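Local coordinates for protein N-alpha-acetyltransferase 35, NatC auxiliary subunit (Saccharomyces cerevisiae, PDB 6YGA) that serves as the auxiliary subunit of the NatC N-terminal acetyltransferase, which acetylates the N-terminal methionine of the L-A virus Gag protein, at residues Y82-P85 with L86-A90; L115-R118 with Y119-S122; Y323-A326 with K327-K331; W398-N401 with C402-T406; M468-Y471 with V472-L475. All coordinates share one frame; numbering follows the deposited sequence. Where two conformers were deposited one is given.

Contact 1: residues Y82-P85 with L86-A90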
# COMPACT_ATOMS: atom_id res chain seq x y z
N TYR B 82 28.84 26.11 15.40
CA TYR B 82 28.79 25.47 16.71
C TYR B 82 30.00 24.57 16.92
O TYR B 82 30.45 23.88 16.00
CB TYR B 82 27.49 24.67 16.86
CG TYR B 82 26.25 25.54 16.81
CD1 TYR B 82 25.64 25.85 15.60
CD2 TYR B 82 25.70 26.07 17.98
CE1 TYR B 82 24.51 26.65 15.55
CE2 TYR B 82 24.58 26.87 17.94
CZ TYR B 82 23.99 27.15 16.72
OH TYR B 82 22.87 27.95 16.67
N ASP B 83 30.53 24.58 18.14
CA ASP B 83 31.74 23.90 18.58
C ASP B 83 31.40 22.59 19.29
O ASP B 83 30.41 22.52 20.02
CB ASP B 83 32.52 24.80 19.54
CG ASP B 83 32.74 26.20 18.98
OD1 ASP B 83 33.51 26.35 18.01
OD2 ASP B 83 32.11 27.15 19.50
N PRO B 84 32.20 21.53 19.08
CA PRO B 84 33.33 21.46 18.14
C PRO B 84 32.89 21.29 16.68
O PRO B 84 32.04 20.45 16.39
CB PRO B 84 34.12 20.24 18.62
CG PRO B 84 33.11 19.39 19.31
CD PRO B 84 32.13 20.33 19.94
N PRO B 85 33.50 22.06 15.76
CA PRO B 85 32.96 22.13 14.39
C PRO B 85 33.00 20.82 13.62
O PRO B 85 31.99 20.44 13.01
CB PRO B 85 33.84 23.20 13.74
CG PRO B 85 34.35 24.02 14.88
CD PRO B 85 34.57 23.04 15.99
N LEU B 86 34.14 20.12 13.62
CA LEU B 86 34.23 18.86 12.88
C LEU B 86 33.24 17.84 13.41
O LEU B 86 32.51 17.20 12.63
CB LEU B 86 35.65 18.31 12.94
CG LEU B 86 35.78 16.89 12.37
CD1 LEU B 86 35.63 16.90 10.85
CD2 LEU B 86 37.09 16.22 12.79
N ALA B 87 33.19 17.66 14.73
CA ALA B 87 32.25 16.70 15.31
C ALA B 87 30.81 17.13 15.06
O ALA B 87 29.94 16.28 14.82
CB ALA B 87 32.52 16.55 16.81
N SER B 88 30.53 18.43 15.12
CA SER B 88 29.16 18.90 14.91
C SER B 88 28.74 18.76 13.45
O SER B 88 27.63 18.31 13.16
CB SER B 88 29.01 20.35 15.38
OG SER B 88 28.95 20.42 16.80
N VAL B 89 29.61 19.16 12.52
CA VAL B 89 29.30 19.01 11.10
C VAL B 89 29.13 17.54 10.75
O VAL B 89 28.21 17.16 10.01
CB VAL B 89 30.38 19.68 10.24
CG1 VAL B 89 30.38 19.13 8.82
CG2 VAL B 89 30.17 21.19 10.22
N ALA B 90 29.99 16.67 11.29
CA ALA B 90 29.85 15.24 11.04
C ALA B 90 28.55 14.70 11.64
O ALA B 90 27.89 13.85 11.04
CB ALA B 90 31.05 14.49 11.60
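Pro84 and Ser88 meet where a loop turns into a helix, with two prolines in succession at the junction. The ring of Pro84, joined to Asp83 by a cis peptide bond, lies beside the first turn, its CG 3.8 Å from CB of Ala87. The carbonyl of the same proline points into the helix and is taken up twice by one residue. Ser88 N reaches Pro84 O at 2.8 Å, and Ser88 OG adds a weak bond to Pro84 O at 3.1 Å. That second grip depends on the serine torsion: with chi1 at -76°, OG stands next to its own backbone N and both donors face one oxygen. Pro84 occupies the N-cap position, and its carbonyl takes the first i to i+4 bond. Pro85 follows as the first helical residue, a place that suits proline because its nitrogen has no hydrogen to donate, while Pro85 O receives Val89 N at 2.7 Å, almost straight at 170°. Tyr82 turns its ring away from the helix, toward Phe76. From this start helix 85-104 packs against two others: Pro85, Ser88 and Val89 touch helix 142-167 at Leu143 and Tyr144, whereas Leu86, Ala87 and Val89 meet helix 215-231.

Contact 2: residues L115-R118 with Y119-S122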
# COMPACT_ATOMS: atom_id res chain seq x y z
N LEU B 115 13.26 17.58 5.55
CA LEU B 115 12.88 18.97 5.75
C LEU B 115 12.94 19.42 7.20
O LEU B 115 12.86 20.62 7.46
CB LEU B 115 11.48 19.22 5.19
CG LEU B 115 11.33 19.12 3.67
CD1 LEU B 115 9.93 19.53 3.24
CD2 LEU B 115 12.38 19.96 2.97
N SER B 116 13.07 18.49 8.16
CA SER B 116 13.26 18.89 9.55
C SER B 116 14.59 19.60 9.77
O SER B 116 14.72 20.37 10.73
CB SER B 116 13.16 17.66 10.46
OG SER B 116 14.18 16.72 10.17
N CYS B 117 15.57 19.36 8.91
CA CYS B 117 16.86 20.03 9.03
C CYS B 117 16.74 21.50 8.65
O CYS B 117 16.19 21.84 7.60
CB CYS B 117 17.89 19.33 8.14
SG CYS B 117 19.53 20.10 8.09
N ARG B 118 17.27 22.38 9.51
CA ARG B 118 17.22 23.81 9.22
C ARG B 118 18.13 24.20 8.06
O ARG B 118 17.89 25.23 7.43
CB ARG B 118 17.58 24.62 10.46
CG ARG B 118 16.60 24.44 11.61
CD ARG B 118 15.22 24.92 11.21
NE ARG B 118 15.21 26.35 10.90
CZ ARG B 118 15.06 27.31 11.81
NH1 ARG B 118 14.91 27.00 13.09
NH2 ARG B 118 15.07 28.58 11.44
N TYR B 119 19.15 23.39 7.76
CA TYR B 119 20.05 23.72 6.67
C TYR B 119 19.40 23.45 5.32
O TYR B 119 19.55 24.24 4.38
CB TYR B 119 21.36 22.94 6.81
CG TYR B 119 22.19 23.36 8.00
CD1 TYR B 119 23.05 24.45 7.92
CD2 TYR B 119 22.11 22.67 9.20
CE1 TYR B 119 23.81 24.83 9.01
CE2 TYR B 119 22.87 23.05 10.29
CZ TYR B 119 23.71 24.13 10.19
OH TYR B 119 24.47 24.52 11.27
N THR B 120 18.67 22.33 5.20
CA THR B 120 17.98 22.04 3.95
C THR B 120 16.87 23.05 3.69
O THR B 120 16.64 23.44 2.54
CB THR B 120 17.40 20.62 3.98
OG1 THR B 120 16.39 20.53 4.99
CG2 THR B 120 18.49 19.60 4.29
N GLU B 121 16.19 23.49 4.75
CA GLU B 121 15.20 24.56 4.60
C GLU B 121 15.87 25.84 4.13
O GLU B 121 15.33 26.56 3.28
CB GLU B 121 14.47 24.78 5.93
CG GLU B 121 13.13 25.53 5.83
CD GLU B 121 13.28 27.04 5.81
OE1 GLU B 121 14.40 27.54 6.05
OE2 GLU B 121 12.27 27.73 5.57
N SER B 122 17.05 26.16 4.67
CA SER B 122 17.73 27.39 4.31
C SER B 122 18.18 27.37 2.85
O SER B 122 17.99 28.35 2.12
CB SER B 122 18.92 27.62 5.24
OG SER B 122 19.54 28.88 5.01
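A cysteine sulfur, rather than the more usual oxygen, caps the start of this helix: Tyr119 N donates a weak hydrogen bond to Cys117 SG at 3.3 Å, bent to 142°. Cys117 holds the N-cap position, and its chi1 of 176° swings SG away from its own nitrogen and over toward the first turn. The same sulfur touches the tyrosine side chain at Tyr119 CB, 3.6 Å away, and comes to the ring at its edge. SG lies in the ring plane, 5.1 Å from the Tyr119 centroid, a sulfur-aromatic contact made at the edge; Trp137 meets the same ring edge-to-face. Thr120 sets its OG1 between its own backbone N and carbonyl carbon, where it lies 2.9 Å from Cys117 O and is hydrogen-bonded to Val114 O. The methyl CG2 of Thr120 rests 3.9 Å from Cys117 CB. Helical bonding begins with Glu121 N to Cys117 O and Ser122 N to Arg118 O, while the bent Arg118 chain carries its guanidinium to a cation-pi contact with Tyr276. Helix 118-129 starts against two neighbours, Tyr119 and Thr120 packing on helix 142-167 through Ile152 and on helix 85-104 through Ile92 and Leu96.

Contact 3: residues Y323-A326 with K327-K331. With EDO (1,2-ethanediol), chain C.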
# COMPACT_ATOMS: atom_id res chain seq x y z
N TYR B 323 9.85 -12.28 -18.04
CA TYR B 323 8.64 -12.72 -17.35
C TYR B 323 8.98 -13.30 -15.98
O TYR B 323 8.36 -12.94 -14.97
CB TYR B 323 7.90 -13.74 -18.22
CG TYR B 323 6.67 -14.36 -17.60
CD1 TYR B 323 5.42 -13.75 -17.71
CD2 TYR B 323 6.74 -15.58 -16.94
CE1 TYR B 323 4.29 -14.33 -17.16
CE2 TYR B 323 5.62 -16.16 -16.38
CZ TYR B 323 4.40 -15.53 -16.49
OH TYR B 323 3.29 -16.12 -15.94
N GLN B 324 9.97 -14.19 -15.92
CA GLN B 324 10.38 -14.78 -14.65
C GLN B 324 11.08 -13.77 -13.75
O GLN B 324 11.02 -13.88 -12.52
CB GLN B 324 11.27 -15.99 -14.89
CG GLN B 324 10.57 -17.16 -15.57
CD GLN B 324 9.71 -17.98 -14.62
OE1 GLN B 324 8.94 -17.43 -13.83
NE2 GLN B 324 9.83 -19.30 -14.70
N PHE B 325 11.76 -12.77 -14.34
CA PHE B 325 12.31 -11.70 -13.53
C PHE B 325 11.20 -10.93 -12.82
O PHE B 325 11.31 -10.62 -11.63
CB PHE B 325 13.16 -10.76 -14.38
CG PHE B 325 13.76 -9.61 -13.61
CD1 PHE B 325 13.07 -8.42 -13.45
CD2 PHE B 325 15.03 -9.72 -13.05
CE1 PHE B 325 13.61 -7.36 -12.75
CE2 PHE B 325 15.58 -8.66 -12.34
CZ PHE B 325 14.87 -7.49 -12.19
N ALA B 326 10.13 -10.61 -13.55
CA ALA B 326 9.00 -9.92 -12.92
C ALA B 326 8.31 -10.79 -11.88
O ALA B 326 7.75 -10.26 -10.91
CB ALA B 326 8.00 -9.48 -13.99
N LYS B 327 8.33 -12.11 -12.05
CA LYS B 327 7.63 -12.98 -11.12
C LYS B 327 8.38 -13.13 -9.80
O LYS B 327 7.76 -13.42 -8.77
CB LYS B 327 7.39 -14.36 -11.74
CG LYS B 327 6.33 -14.37 -12.82
CD LYS B 327 4.95 -14.65 -12.26
CE LYS B 327 4.82 -16.09 -11.79
NZ LYS B 327 3.45 -16.43 -11.32
N PHE B 328 9.70 -12.91 -9.81
CA PHE B 328 10.52 -13.24 -8.66
C PHE B 328 11.29 -12.07 -8.05
O PHE B 328 11.67 -12.17 -6.88
CB PHE B 328 11.54 -14.34 -9.02
CG PHE B 328 10.94 -15.71 -9.14
CD1 PHE B 328 10.76 -16.50 -8.01
CD2 PHE B 328 10.57 -16.22 -10.37
CE1 PHE B 328 10.22 -17.77 -8.11
CE2 PHE B 328 10.03 -17.50 -10.48
CZ PHE B 328 9.85 -18.27 -9.35
N PHE B 329 11.53 -10.99 -8.79
CA PHE B 329 12.42 -9.95 -8.26
C PHE B 329 11.82 -9.25 -7.05
O PHE B 329 12.56 -8.75 -6.20
CB PHE B 329 12.76 -8.93 -9.36
CG PHE B 329 11.87 -7.72 -9.37
CD1 PHE B 329 10.61 -7.78 -9.94
CD2 PHE B 329 12.30 -6.51 -8.82
CE1 PHE B 329 9.78 -6.66 -9.96
CE2 PHE B 329 11.48 -5.39 -8.84
CZ PHE B 329 10.22 -5.47 -9.41
N ASN B 330 10.49 -9.22 -6.95
CA ASN B 330 9.80 -8.50 -5.89
C ASN B 330 8.86 -9.42 -5.12
O ASN B 330 7.89 -8.96 -4.51
CB ASN B 330 9.02 -7.32 -6.48
CG ASN B 330 8.61 -6.29 -5.44
OD1 ASN B 330 9.30 -6.09 -4.45
ND2 ASN B 330 7.46 -5.66 -5.66
N LYS B 331 9.13 -10.72 -5.12
CA LYS B 331 8.19 -11.72 -4.64
C LYS B 331 8.49 -12.23 -3.24
O LYS B 331 7.57 -12.42 -2.44
CB LYS B 331 8.15 -12.91 -5.60
CG LYS B 331 7.06 -13.93 -5.32
CD LYS B 331 5.68 -13.27 -5.28
CE LYS B 331 5.32 -12.58 -6.60
NZ LYS B 331 5.23 -13.52 -7.75
C1 EDO C . 6.39 -17.30 -8.73
O1 EDO C . 5.51 -16.54 -7.90
C2 EDO C . 5.70 -18.59 -9.16
O2 EDO C . 6.53 -19.31 -10.07
O HOH W 1 8.21 -10.24 -8.20
O HOH W 2 5.23 -10.74 -9.49
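Phe325 lays one ring face over the base of the Phe329 side chain one turn later. Phe329 CB sits 3.9 Å from the Phe325 centroid, only 15° off the ring normal, a clear CH-pi contact. The two ring planes are nearly parallel, but the rings are slid so far apart, centroids 5.2 Å from each other, that they scarcely overlap; the methylene does the touching. Phe325 has its CG opposite the backbone N (chi1 179°), which sends the ring along the helix toward Phe329. A second pair follows the same spacing: Lys327 runs alongside Tyr323 and sets CG over a face of that ring, near its rim, 4.0 Å from CE2. In the third, Gln324 OE1 approaches Phe328 CE2 at 3.5 Å. The amide nitrogen of Gln324 is held by Thr662 O, while Gln324 O lies in the plane of the Phe328 ring at its edge.

Near this end the backbone bonds are shared: Lys327 N and Phe328 N each reach two carbonyls, largely by weak bonds, while Phe329 N bonds to Phe325 O. Lys331 folds back, bent along its chain, so that NZ donates to Lys327 O at 2.7 Å, in the carbonyl plane on a lone pair. NZ also binds a 1,2-ethanediol, probably from the crystallisation liquor. One water joins Ala326 O to Asn330 N. Side-chain pairs at the i to i+4 spacing are the usual contacts along a helix, and here water and Lys331 NZ take up carbonyls at the C-terminal end of helix 319-328, in the region assigned to TPR repeats.

Contact 4: residues W398-N401 with C402-T406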
# COMPACT_ATOMS: atom_id res chain seq x y z
N TRP B 398 0.78 -5.49 -16.76
CA TRP B 398 1.04 -6.66 -15.93
C TRP B 398 2.45 -6.61 -15.33
O TRP B 398 2.64 -6.93 -14.15
CB TRP B 398 0.85 -7.94 -16.74
CG TRP B 398 1.14 -9.20 -15.97
CD1 TRP B 398 0.26 -9.95 -15.25
CD2 TRP B 398 2.42 -9.84 -15.84
NE1 TRP B 398 0.90 -11.02 -14.68
CE2 TRP B 398 2.22 -10.97 -15.02
CE3 TRP B 398 3.70 -9.56 -16.33
CZ2 TRP B 398 3.27 -11.84 -14.69
CZ3 TRP B 398 4.73 -10.42 -15.99
CH2 TRP B 398 4.51 -11.54 -15.18
N TYR B 399 3.44 -6.20 -16.13
CA TYR B 399 4.80 -6.08 -15.62
C TYR B 399 4.89 -5.00 -14.55
O TYR B 399 5.54 -5.18 -13.51
CB TYR B 399 5.77 -5.76 -16.76
CG TYR B 399 6.25 -6.97 -17.53
CD1 TYR B 399 7.38 -7.68 -17.11
CD2 TYR B 399 5.59 -7.41 -18.67
CE1 TYR B 399 7.83 -8.78 -17.81
CE2 TYR B 399 6.04 -8.51 -19.37
CZ TYR B 399 7.16 -9.19 -18.94
OH TYR B 399 7.61 -10.29 -19.63
N GLN B 400 4.24 -3.85 -14.79
CA GLN B 400 4.30 -2.74 -13.85
C GLN B 400 3.66 -3.10 -12.52
O GLN B 400 4.13 -2.67 -11.46
CB GLN B 400 3.64 -1.51 -14.46
CG GLN B 400 3.71 -0.26 -13.60
CD GLN B 400 3.57 1.02 -14.40
OE1 GLN B 400 3.91 1.07 -15.58
NE2 GLN B 400 3.06 2.06 -13.75
N ASN B 401 2.60 -3.91 -12.55
CA ASN B 401 1.95 -4.32 -11.31
C ASN B 401 2.87 -5.16 -10.43
O ASN B 401 2.67 -5.20 -9.21
CB ASN B 401 0.67 -5.09 -11.62
CG ASN B 401 -0.12 -5.45 -10.38
OD1 ASN B 401 -0.69 -4.59 -9.72
ND2 ASN B 401 -0.15 -6.74 -10.06
N CYS B 402 3.88 -5.81 -11.01
CA CYS B 402 4.77 -6.65 -10.22
C CYS B 402 5.60 -5.86 -9.22
O CYS B 402 5.98 -6.39 -8.18
CB CYS B 402 5.70 -7.46 -11.13
SG CYS B 402 4.85 -8.69 -12.13
N SER B 403 5.89 -4.59 -9.51
CA SER B 403 6.70 -3.79 -8.61
C SER B 403 5.87 -2.97 -7.63
O SER B 403 6.40 -2.04 -7.01
CB SER B 403 7.64 -2.88 -9.40
OG SER B 403 6.93 -1.78 -9.93
N GLN B 404 4.59 -3.28 -7.48
CA GLN B 404 3.77 -2.61 -6.48
C GLN B 404 4.03 -3.23 -5.11
O GLN B 404 4.66 -4.28 -4.98
CB GLN B 404 2.29 -2.70 -6.85
CG GLN B 404 1.95 -2.11 -8.21
CD GLN B 404 2.42 -0.68 -8.35
OE1 GLN B 404 2.20 0.15 -7.46
NE2 GLN B 404 3.08 -0.37 -9.46
N ASN B 405 3.55 -2.56 -4.06
CA ASN B 405 3.70 -3.13 -2.73
C ASN B 405 2.81 -4.36 -2.58
O ASN B 405 1.98 -4.67 -3.44
CB ASN B 405 3.40 -2.09 -1.65
CG ASN B 405 1.96 -1.63 -1.64
OD1 ASN B 405 1.05 -2.38 -1.30
ND2 ASN B 405 1.74 -0.36 -1.98
N THR B 406 2.99 -5.06 -1.46
CA THR B 406 2.38 -6.37 -1.29
C THR B 406 0.85 -6.33 -1.25
O THR B 406 0.21 -7.34 -1.55
CB THR B 406 2.92 -7.04 -0.02
OG1 THR B 406 2.51 -8.42 0.01
CG2 THR B 406 2.41 -6.34 1.23
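Cys402, Asn401 and Gln404 carry most of this contact at the end of helix 386-402. Cys402 directs its sulfur back along the helix: with SG beside its own backbone N (chi1 -67°), the sulfur stands over one face of the Trp398 indole, 4.2 Å from the centroid of the six-membered ring and 9° off its normal. This is a sulfur-aromatic contact made on the face. Gln404 folds back from the loop at chi2, and its amide crosses the Gln400 side chain obliquely. NE2 donates to Gln400 O at 3.2 Å, nearly straight at 165°, coming from above the carbonyl plane. Ser403 N reaches Gln400 O from the opposite face at 3.3 Å, so two donors straddle this one oxygen. Asn401 takes part through its carbonyl, which receives Gln404 N at 3.2 Å, and through OD1, which lies 3.9 Å from Gln404 CG as the two side chains cross at about a right angle. Asn401 ND2 bonds to Tyr409 O, and Gln404 NE2 has a second acceptor in Ile170 O. Cys402 N, Ser403 N and Gln404 N each bond to the carbonyl three residues back, the tighter turn of a closing helix. The chemistry implies that the carbonyls of Tyr399, Gln400 and Asn401 are satisfied by the turn itself, helped at Gln400 by a glutamine amide, while the sulfur lies on the Trp398 indole.

Contact 5: residues M468-Y471 with V472-L475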
# COMPACT_ATOMS: atom_id res chain seq x y z
N MSE B 468 -11.69 -21.10 -0.87
CA MSE B 468 -10.63 -20.55 -1.71
C MSE B 468 -9.67 -21.63 -2.21
O MSE B 468 -9.32 -21.66 -3.39
CB MSE B 468 -9.86 -19.48 -0.94
CG MSE B 468 -10.69 -18.27 -0.55
SE MSE B 468 -11.67 -17.51 -2.06
CE MSE B 468 -10.18 -17.20 -3.28
N PHE B 469 -9.24 -22.52 -1.31
CA PHE B 469 -8.30 -23.56 -1.72
C PHE B 469 -8.94 -24.51 -2.73
O PHE B 469 -8.27 -24.95 -3.67
CB PHE B 469 -7.78 -24.31 -0.50
CG PHE B 469 -6.62 -23.64 0.17
CD1 PHE B 469 -5.56 -23.16 -0.57
CD2 PHE B 469 -6.60 -23.48 1.55
CE1 PHE B 469 -4.48 -22.54 0.05
CE2 PHE B 469 -5.54 -22.86 2.17
CZ PHE B 469 -4.48 -22.39 1.42
N TRP B 470 -10.22 -24.83 -2.56
CA TRP B 470 -10.85 -25.71 -3.53
C TRP B 470 -11.11 -24.98 -4.84
O TRP B 470 -11.02 -25.58 -5.92
CB TRP B 470 -12.15 -26.29 -2.99
CG TRP B 470 -12.80 -27.19 -3.99
CD1 TRP B 470 -12.50 -28.50 -4.23
CD2 TRP B 470 -13.85 -26.85 -4.90
NE1 TRP B 470 -13.30 -28.99 -5.23
CE2 TRP B 470 -14.14 -28.00 -5.66
CE3 TRP B 470 -14.58 -25.68 -5.15
CZ2 TRP B 470 -15.12 -28.01 -6.65
CZ3 TRP B 470 -15.55 -25.70 -6.13
CH2 TRP B 470 -15.81 -26.86 -6.87
N TYR B 471 -11.42 -23.69 -4.77
CA TYR B 471 -11.61 -22.92 -6.00
C TYR B 471 -10.30 -22.83 -6.78
O TYR B 471 -10.31 -22.91 -8.01
CB TYR B 471 -12.15 -21.53 -5.68
CG TYR B 471 -12.34 -20.65 -6.90
CD1 TYR B 471 -13.24 -21.00 -7.89
CD2 TYR B 471 -11.61 -19.48 -7.05
CE1 TYR B 471 -13.41 -20.20 -9.01
CE2 TYR B 471 -11.78 -18.68 -8.16
CZ TYR B 471 -12.68 -19.04 -9.13
OH TYR B 471 -12.85 -18.24 -10.24
N VAL B 472 -9.17 -22.68 -6.08
CA VAL B 472 -7.89 -22.60 -6.78
C VAL B 472 -7.50 -23.97 -7.32
O VAL B 472 -6.93 -24.08 -8.41
CB VAL B 472 -6.81 -22.02 -5.84
CG1 VAL B 472 -5.45 -22.03 -6.53
CG2 VAL B 472 -7.19 -20.60 -5.46
N TYR B 473 -7.80 -25.03 -6.57
CA TYR B 473 -7.67 -26.38 -7.11
C TYR B 473 -8.50 -26.53 -8.38
O TYR B 473 -8.01 -27.03 -9.40
CB TYR B 473 -8.09 -27.41 -6.06
CG TYR B 473 -8.21 -28.81 -6.59
CD1 TYR B 473 -7.09 -29.62 -6.72
CD2 TYR B 473 -9.44 -29.34 -6.95
CE1 TYR B 473 -7.19 -30.91 -7.20
CE2 TYR B 473 -9.55 -30.63 -7.43
CZ TYR B 473 -8.42 -31.41 -7.55
OH TYR B 473 -8.52 -32.70 -8.03
N TYR B 474 -9.75 -26.09 -8.34
CA TYR B 474 -10.61 -26.11 -9.51
C TYR B 474 -10.00 -25.31 -10.66
O TYR B 474 -9.96 -25.78 -11.80
CB TYR B 474 -11.99 -25.57 -9.13
CG TYR B 474 -12.90 -25.19 -10.28
CD1 TYR B 474 -13.67 -26.15 -10.92
CD2 TYR B 474 -12.99 -23.87 -10.70
CE1 TYR B 474 -14.51 -25.80 -11.97
CE2 TYR B 474 -13.82 -23.52 -11.74
CZ TYR B 474 -14.58 -24.48 -12.37
OH TYR B 474 -15.41 -24.13 -13.41
N LEU B 475 -9.49 -24.11 -10.37
CA LEU B 475 -8.83 -23.32 -11.41
C LEU B 475 -7.57 -24.01 -11.91
O LEU B 475 -7.32 -24.05 -13.13
CB LEU B 475 -8.49 -21.92 -10.88
CG LEU B 475 -9.62 -20.96 -10.55
CD1 LEU B 475 -9.04 -19.61 -10.15
CD2 LEU B 475 -10.58 -20.82 -11.73
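Leu475 lies over one face of the Tyr471 ring in a CH-pi contact. Its CG stands 4.0 Å from the ring centroid, 16° off the normal and displaced toward the rim, while CD1 comes to 3.5 Å from Tyr471 CE2. Tyr471 CG lies opposite the backbone N (chi1 179°), which turns the ring toward Leu475 one turn on. Next to this pair, Tyr474 CD2 touches Tyr471 CD1 at 4.0 Å as the side chains cross. Trp470 joins Tyr473 and Tyr474 in an aromatic cluster; its five-membered ring lies oblique to the Tyr473 ring, planes 35° apart, with Trp470 CD1 4.2 Å from Tyr473 CD2, and the Tyr474 ring is slid almost clear of the indole. Regular helical bonds set these spacings, among them Leu475 N to Tyr471 O at 2.8 Å. Farther out, Tyr474 OH is hydrogen-bonded to Glu599 O, Phe589 meets the Tyr471 ring edge-to-face and Phe592 meets it at an angle. Helix 465-506 packs on several others here: Val472 meets helix 433-456 at Leu452 and helix 511-564 at Cys552, and Trp470 reaches Val605 and Thr609 of helix 603-613.

In the fold
The five contacts sample successive stages of a helix. Contacts 1 and 2 are partly buried starts, about 17 Å apart, centre to centre, in the Mak10 family region; both lean on helix 142-167, one opening with two prolines and the other with a weak sulfur cap. Contacts 3 and 4 are buried helix ends near the middle of the chain, and they touch: Asn330 ND2 probably bonds to Cys402 O, and the Tyr323 and Trp398 rings meet. Contact 5 is an uninterrupted buried helix about 23 Å from contact 3, centre to centre. Polar groups and sulfur mark the helix ends, whereas side-chain packing within helix 465-506 is largely aromatic.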